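Local coordinates for protein unsaturated glucuronyl hydrolase (Streptococcus agalactiae, PDB 2ZZR) that hydrolyses unsaturated hyaluronan, chondroitin and heparin disaccharides, releasing the unsaturated uronic acid by cleaving 1,3- and 1,4-glycosidic bonds, at residues V6-L18 with K272-K286. Residues are numbered along the deposited sequence; the frame is centred on the assembly and turned at random.
With SO4 (sulfate ion), chain D.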
loop_
_atom_site.group_PDB
_atom_site.type_symbol
_atom_site.label_atom_id
_atom_site.label_comp_id
_atom_site.label_asym_id
_atom_site.label_seq_id
_atom_site.Cartn_x
_atom_site.Cartn_y
_atom_site.Cartn_z
ATOM N N VAL A 6 -12.212 -12.389 15.003
ATOM C CA VAL A 6 -10.810 -12.733 14.761
ATOM C C VAL A 6 -10.066 -12.727 16.089
ATOM O O VAL A 6 -10.425 -11.983 17.008
ATOM C CB VAL A 6 -10.102 -11.770 13.746
ATOM C CG1 VAL A 6 -10.778 -11.823 12.392
ATOM C CG2 VAL A 6 -10.036 -10.330 14.285
ATOM N N LYS A 7 -9.034 -13.558 16.200
ATOM C CA LYS A 7 -8.220 -13.564 17.398
ATOM C C LYS A 7 -7.402 -12.287 17.434
ATOM O O LYS A 7 -6.721 -11.942 16.464
ATOM C CB LYS A 7 -7.309 -14.795 17.467
ATOM C CG LYS A 7 -6.410 -14.828 18.712
ATOM C CD LYS A 7 -5.816 -16.215 18.979
ATOM C CE LYS A 7 -5.025 -16.719 17.779
ATOM N NZ LYS A 7 -4.532 -18.107 17.966
ATOM N N VAL A 8 -7.505 -11.574 18.548
ATOM C CA VAL A 8 -6.691 -10.392 18.770
ATOM C C VAL A 8 -5.589 -10.753 19.756
ATOM O O VAL A 8 -5.817 -10.830 20.967
ATOM C CB VAL A 8 -7.541 -9.194 19.274
ATOM C CG1 VAL A 8 -6.674 -7.955 19.477
ATOM C CG2 VAL A 8 -8.665 -8.893 18.295
ATOM N N GLU A 9 -4.394 -10.999 19.223
ATOM C CA GLU A 9 -3.218 -11.267 20.042
ATOM C C GLU A 9 -2.860 -10.032 20.846
ATOM O O GLU A 9 -2.932 -8.916 20.337
ATOM C CB GLU A 9 -2.020 -11.647 19.162
ATOM C CG GLU A 9 -2.230 -12.919 18.344
ATOM C CD GLU A 9 -1.041 -13.300 17.467
ATOM O OE1 GLU A 9 -0.055 -12.536 17.378
ATOM O OE2 GLU A 9 -1.103 -14.398 16.865
ATOM N N SER A 10 -2.467 -10.215 22.101
ATOM C CA SER A 10 -1.884 -9.090 22.824
ATOM C C SER A 10 -0.537 -8.754 22.173
ATOM O O SER A 10 0.137 -9.640 21.624
ATOM C CB SER A 10 -1.710 -9.408 24.307
ATOM O OG SER A 10 -0.729 -10.406 24.484
ATOM N N ILE A 11 -0.165 -7.478 22.195
ATOM C CA ILE A 11 1.163 -7.085 21.733
ATOM C C ILE A 11 2.172 -7.611 22.742
ATOM O O ILE A 11 2.309 -7.091 23.855
ATOM C CB ILE A 11 1.310 -5.571 21.534
ATOM C CG1 ILE A 11 0.279 -5.080 20.512
ATOM C CG2 ILE A 11 2.745 -5.238 21.102
ATOM C CD1 ILE A 11 0.127 -3.553 20.450
ATOM N N GLU A 12 2.853 -8.675 22.335
ATOM C CA GLU A 12 3.721 -9.420 23.230
ATOM C C GLU A 12 4.970 -8.595 23.532
ATOM O O GLU A 12 5.523 -7.946 22.645
ATOM C CB GLU A 12 4.012 -10.815 22.636
ATOM C CG GLU A 12 2.727 -11.692 22.519
ATOM C CD GLU A 12 2.888 -12.982 21.693
ATOM O OE1 GLU A 12 1.895 -13.756 21.613
ATOM O OE2 GLU A 12 3.984 -13.220 21.124
ATOM N N ASN A 13 5.364 -8.565 24.805
ATOM C CA ASN A 13 6.533 -7.801 25.250
ATOM C C ASN A 13 6.557 -6.344 24.717
ATOM O O ASN A 13 7.493 -5.957 24.023
ATOM C CB ASN A 13 7.812 -8.576 24.870
ATOM C CG ASN A 13 9.088 -7.909 25.353
ATOM O OD1 ASN A 13 9.119 -7.243 26.393
ATOM N ND2 ASN A 13 10.162 -8.092 24.591
ATOM N N PRO A 14 5.527 -5.531 25.051
ATOM C CA PRO A 14 5.367 -4.183 24.467
ATOM C C PRO A 14 6.483 -3.171 24.754
ATOM O O PRO A 14 6.581 -2.156 24.057
ATOM C CB PRO A 14 4.052 -3.689 25.083
ATOM C CG PRO A 14 3.915 -4.466 26.343
ATOM C CD PRO A 14 4.448 -5.824 26.012
ATOM N N LYS A 15 7.314 -3.433 25.764
ATOM C CA LYS A 15 8.456 -2.561 26.055
ATOM C C LYS A 15 9.438 -2.477 24.882
ATOM O O LYS A 15 10.154 -1.489 24.739
ATOM C CB LYS A 15 9.184 -3.006 27.330
ATOM C CG LYS A 15 8.366 -2.848 28.607
ATOM C CD LYS A 15 9.126 -3.400 29.818
ATOM C CE LYS A 15 8.221 -3.542 31.038
ATOM N NZ LYS A 15 7.884 -2.223 31.649
ATOM N N ARG A 16 9.446 -3.512 24.041
ATOM C CA ARG A 16 10.264 -3.539 22.821
ATOM C C ARG A 16 9.965 -2.338 21.917
ATOM O O ARG A 16 10.821 -1.903 21.149
ATOM C CB ARG A 16 10.082 -4.866 22.062
ATOM C CG ARG A 16 8.741 -5.060 21.353
ATOM C CD ARG A 16 8.498 -6.520 20.951
ATOM N NE ARG A 16 9.433 -6.956 19.914
ATOM C CZ ARG A 16 9.088 -7.416 18.712
ATOM N NH1 ARG A 16 7.811 -7.549 18.373
ATOM N NH2 ARG A 16 10.036 -7.763 17.848
ATOM N N PHE A 17 8.747 -1.806 22.038
ATOM C CA PHE A 17 8.335 -0.600 21.316
ATOM C C PHE A 17 8.342 0.632 22.227
ATOM O O PHE A 17 8.895 1.673 21.874
ATOM C CB PHE A 17 6.941 -0.793 20.697
ATOM C CG PHE A 17 6.826 -2.001 19.797
ATOM C CD1 PHE A 17 7.550 -2.076 18.606
ATOM C CD2 PHE A 17 5.973 -3.050 20.123
ATOM C CE1 PHE A 17 7.436 -3.179 17.769
ATOM C CE2 PHE A 17 5.850 -4.163 19.289
ATOM C CZ PHE A 17 6.587 -4.230 18.110
ATOM N N LEU A 18 7.734 0.498 23.404
ATOM C CA LEU A 18 7.549 1.623 24.327
ATOM C C LEU A 18 8.848 2.258 24.841
ATOM O O LEU A 18 8.876 3.452 25.137
ATOM C CB LEU A 18 6.647 1.208 25.495
ATOM C CG LEU A 18 5.161 0.966 25.202
ATOM C CD1 LEU A 18 4.497 0.277 26.375
ATOM C CD2 LEU A 18 4.427 2.262 24.863
ATOM N N LYS A 272 -6.755 -3.989 14.865
ATOM C CA LYS A 272 -6.003 -4.381 16.049
ATOM C C LYS A 272 -5.509 -5.824 15.888
ATOM O O LYS A 272 -4.351 -6.125 16.175
ATOM C CB LYS A 272 -6.857 -4.197 17.312
ATOM C CG LYS A 272 -6.966 -2.716 17.761
ATOM C CD LYS A 272 -8.240 -2.414 18.587
ATOM C CE LYS A 272 -8.278 -3.122 19.943
ATOM N NZ LYS A 272 -7.260 -2.660 20.924
ATOM N N GLY A 273 -6.377 -6.693 15.384
ATOM C CA GLY A 273 -6.014 -8.097 15.155
ATOM C C GLY A 273 -4.848 -8.240 14.190
ATOM O O GLY A 273 -3.831 -8.869 14.516
ATOM N N MET A 274 -4.985 -7.641 13.008
ATOM C CA MET A 274 -3.963 -7.773 11.960
ATOM C C MET A 274 -2.647 -7.105 12.335
ATOM O O MET A 274 -1.570 -7.626 12.035
ATOM C CB MET A 274 -4.468 -7.228 10.618
ATOM C CG MET A 274 -5.698 -7.945 10.068
ATOM S SD MET A 274 -5.931 -7.704 8.300
ATOM C CE MET A 274 -4.615 -8.724 7.619
ATOM N N THR A 275 -2.728 -5.956 13.005
ATOM C CA THR A 275 -1.532 -5.208 13.371
ATOM C C THR A 275 -0.768 -5.909 14.491
ATOM O O THR A 275 0.462 -6.003 14.438
ATOM C CB THR A 275 -1.886 -3.749 13.739
ATOM O OG1 THR A 275 -2.593 -3.164 12.638
ATOM C CG2 THR A 275 -0.639 -2.931 14.018
ATOM N N ASN A 276 -1.489 -6.424 15.483
ATOM C CA ASN A 276 -0.829 -7.116 16.592
ATOM C C ASN A 276 -0.141 -8.376 16.086
ATOM O O ASN A 276 0.954 -8.698 16.519
ATOM C CB ASN A 276 -1.808 -7.442 17.716
ATOM C CG ASN A 276 -2.350 -6.195 18.398
ATOM O OD1 ASN A 276 -2.025 -5.073 18.000
ATOM N ND2 ASN A 276 -3.179 -6.385 19.425
ATOM N N TYR A 277 -0.788 -9.057 15.146
ATOM C CA TYR A 277 -0.218 -10.242 14.502
ATOM C C TYR A 277 1.120 -9.896 13.843
ATOM O O TYR A 277 2.118 -10.604 14.015
ATOM C CB TYR A 277 -1.210 -10.780 13.478
ATOM C CG TYR A 277 -0.765 -12.038 12.774
ATOM C CD1 TYR A 277 -1.177 -13.293 13.228
ATOM C CD2 TYR A 277 0.049 -11.973 11.643
ATOM C CE1 TYR A 277 -0.772 -14.461 12.571
ATOM C CE2 TYR A 277 0.458 -13.131 10.981
ATOM C CZ TYR A 277 0.049 -14.365 11.454
ATOM O OH TYR A 277 0.452 -15.510 10.798
ATOM N N PHE A 278 1.127 -8.787 13.104
ATOM C CA PHE A 278 2.305 -8.301 12.398
ATOM C C PHE A 278 3.391 -7.923 13.401
ATOM O O PHE A 278 4.521 -8.405 13.304
ATOM C CB PHE A 278 1.899 -7.106 11.518
ATOM C CG PHE A 278 2.960 -6.643 10.548
ATOM C CD1 PHE A 278 3.067 -7.215 9.281
ATOM C CD2 PHE A 278 3.806 -5.587 10.878
ATOM C CE1 PHE A 278 4.034 -6.768 8.367
ATOM C CE2 PHE A 278 4.775 -5.132 9.969
ATOM C CZ PHE A 278 4.883 -5.724 8.712
ATOM N N LEU A 279 3.035 -7.099 14.391
ATOM C CA LEU A 279 4.001 -6.629 15.380
ATOM C C LEU A 279 4.677 -7.789 16.102
ATOM O O LEU A 279 5.888 -7.759 16.317
ATOM C CB LEU A 279 3.339 -5.694 16.396
ATOM C CG LEU A 279 2.813 -4.358 15.852
ATOM C CD1 LEU A 279 2.125 -3.580 16.975
ATOM C CD2 LEU A 279 3.921 -3.528 15.195
ATOM N N ASN A 280 3.889 -8.808 16.450
ATOM C CA ASN A 280 4.389 -9.967 17.199
ATOM C C ASN A 280 5.374 -10.825 16.413
ATOM O O ASN A 280 6.120 -11.623 16.997
ATOM C CB ASN A 280 3.223 -10.822 17.698
ATOM C CG ASN A 280 2.512 -10.196 18.882
ATOM O OD1 ASN A 280 3.043 -9.300 19.531
ATOM N ND2 ASN A 280 1.311 -10.674 19.172
ATOM N N ARG A 281 5.379 -10.651 15.095
ATOM C CA ARG A 281 6.245 -11.440 14.227
ATOM C C ARG A 281 7.394 -10.642 13.609
ATOM O O ARG A 281 8.114 -11.140 12.740
ATOM C CB ARG A 281 5.409 -12.170 13.179
ATOM C CG ARG A 281 4.605 -13.309 13.791
ATOM C CD ARG A 281 3.399 -13.702 12.963
ATOM N NE ARG A 281 2.597 -14.724 13.649
ATOM C CZ ARG A 281 1.762 -14.486 14.663
ATOM N NH1 ARG A 281 1.593 -13.252 15.131
ATOM N NH2 ARG A 281 1.081 -15.490 15.208
ATOM N N LEU A 282 7.574 -9.410 14.089
ATOM C CA LEU A 282 8.724 -8.582 13.721
ATOM C C LEU A 282 9.988 -9.049 14.440
ATOM O O LEU A 282 9.923 -9.444 15.607
ATOM C CB LEU A 282 8.470 -7.107 14.057
ATOM C CG LEU A 282 7.395 -6.365 13.255
ATOM C CD1 LEU A 282 7.277 -4.940 13.762
ATOM C CD2 LEU A 282 7.686 -6.378 11.757
ATOM N N PRO A 283 11.145 -8.998 13.752
ATOM C CA PRO A 283 12.424 -9.355 14.378
ATOM C C PRO A 283 12.992 -8.227 15.237
ATOM O O PRO A 283 12.325 -7.210 15.448
ATOM C CB PRO A 283 13.330 -9.596 13.171
ATOM C CG PRO A 283 12.833 -8.617 12.169
ATOM C CD PRO A 283 11.326 -8.615 12.339
ATOM N N GLU A 284 14.226 -8.404 15.715
ATOM C CA GLU A 284 14.865 -7.459 16.633
ATOM C C GLU A 284 14.848 -5.999 16.162
ATOM O O GLU A 284 14.577 -5.100 16.962
ATOM C CB GLU A 284 16.301 -7.909 16.951
ATOM C CG GLU A 284 16.857 -7.398 18.281
ATOM C CD GLU A 284 17.299 -5.942 18.239
ATOM O OE1 GLU A 284 17.768 -5.478 17.173
ATOM O OE2 GLU A 284 17.180 -5.257 19.283
ATOM N N ASP A 285 15.143 -5.758 14.883
ATOM C CA ASP A 285 15.173 -4.392 14.351
ATOM C C ASP A 285 13.796 -3.885 13.884
ATOM O O ASP A 285 13.695 -2.813 13.291
ATOM C CB ASP A 285 16.252 -4.228 13.259
ATOM C CG ASP A 285 15.880 -4.882 11.926
ATOM O OD1 ASP A 285 14.787 -5.475 11.800
ATOM O OD2 ASP A 285 16.703 -4.791 10.987
ATOM N N LYS A 286 12.755 -4.670 14.158
ATOM C CA LYS A 286 11.352 -4.313 13.871
ATOM C C LYS A 286 11.031 -4.125 12.380
ATOM O O LYS A 286 10.065 -3.442 12.025
ATOM C CB LYS A 286 10.904 -3.083 14.687
ATOM C CG LYS A 286 11.329 -3.080 16.163
ATOM C CD LYS A 286 10.846 -4.307 16.931
ATOM C CE LYS A 286 11.103 -4.162 18.435
ATOM N NZ LYS A 286 12.562 -4.116 18.781
HETATM S S SO4 D . 12.978 -7.489 20.547
HETATM O O1 SO4 D . 12.104 -7.754 21.688
HETATM O O2 SO4 D . 12.203 -6.966 19.426
HETATM O O3 SO4 D . 13.991 -6.505 20.923
HETATM O O4 SO4 D . 13.617 -8.734 20.129
HETATM O O HOH W 1 -3.999 -10.771 16.385
HETATM O O HOH W 2 5.512 -7.698 19.962
#
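E9 extends to R281, whose NH1 and NH2 grip the carboxylate end-on, one nitrogen to each oxygen on its syn side, with R281 NH1 2.9 Å from E9 OE1. The two flat groups are nearly coplanar, and Y277 CE1 lies over the centre of a guanidinium face. On the anti side, tilted 23° from the carboxylate plane, N280 ND2 meets E9 OE1 at 2.9 Å. Asparagine suits this place because its amide both donates and accepts: N280 ND2 also donates to S10 O, while N280 OD1 receives E12 N at 2.9 Å. One turn earlier, N276 ND2 meets E9 O at 2.7 Å, almost in line with the carbonyl, and N276 OD1 is held by Y331.

Farther along, R16 bends at chi3 (-67°) and turns its guanidinium edge to two carbonyl oxygens, NH1 to L279 O and NH2 to L282 O, both at 2.8 Å. Arginine has N-H groups enough for these and an anion: R16 NE and NH2 and K286 NZ all bond to one oxygen of a sulfate, probably from the crystallisation liquor, whose charge would offset theirs. I11 and F17 pack on L279. The N-terminal segment, mostly loop, is thus fastened along helix 265-280 and the following turn largely by side chains bonding to backbone.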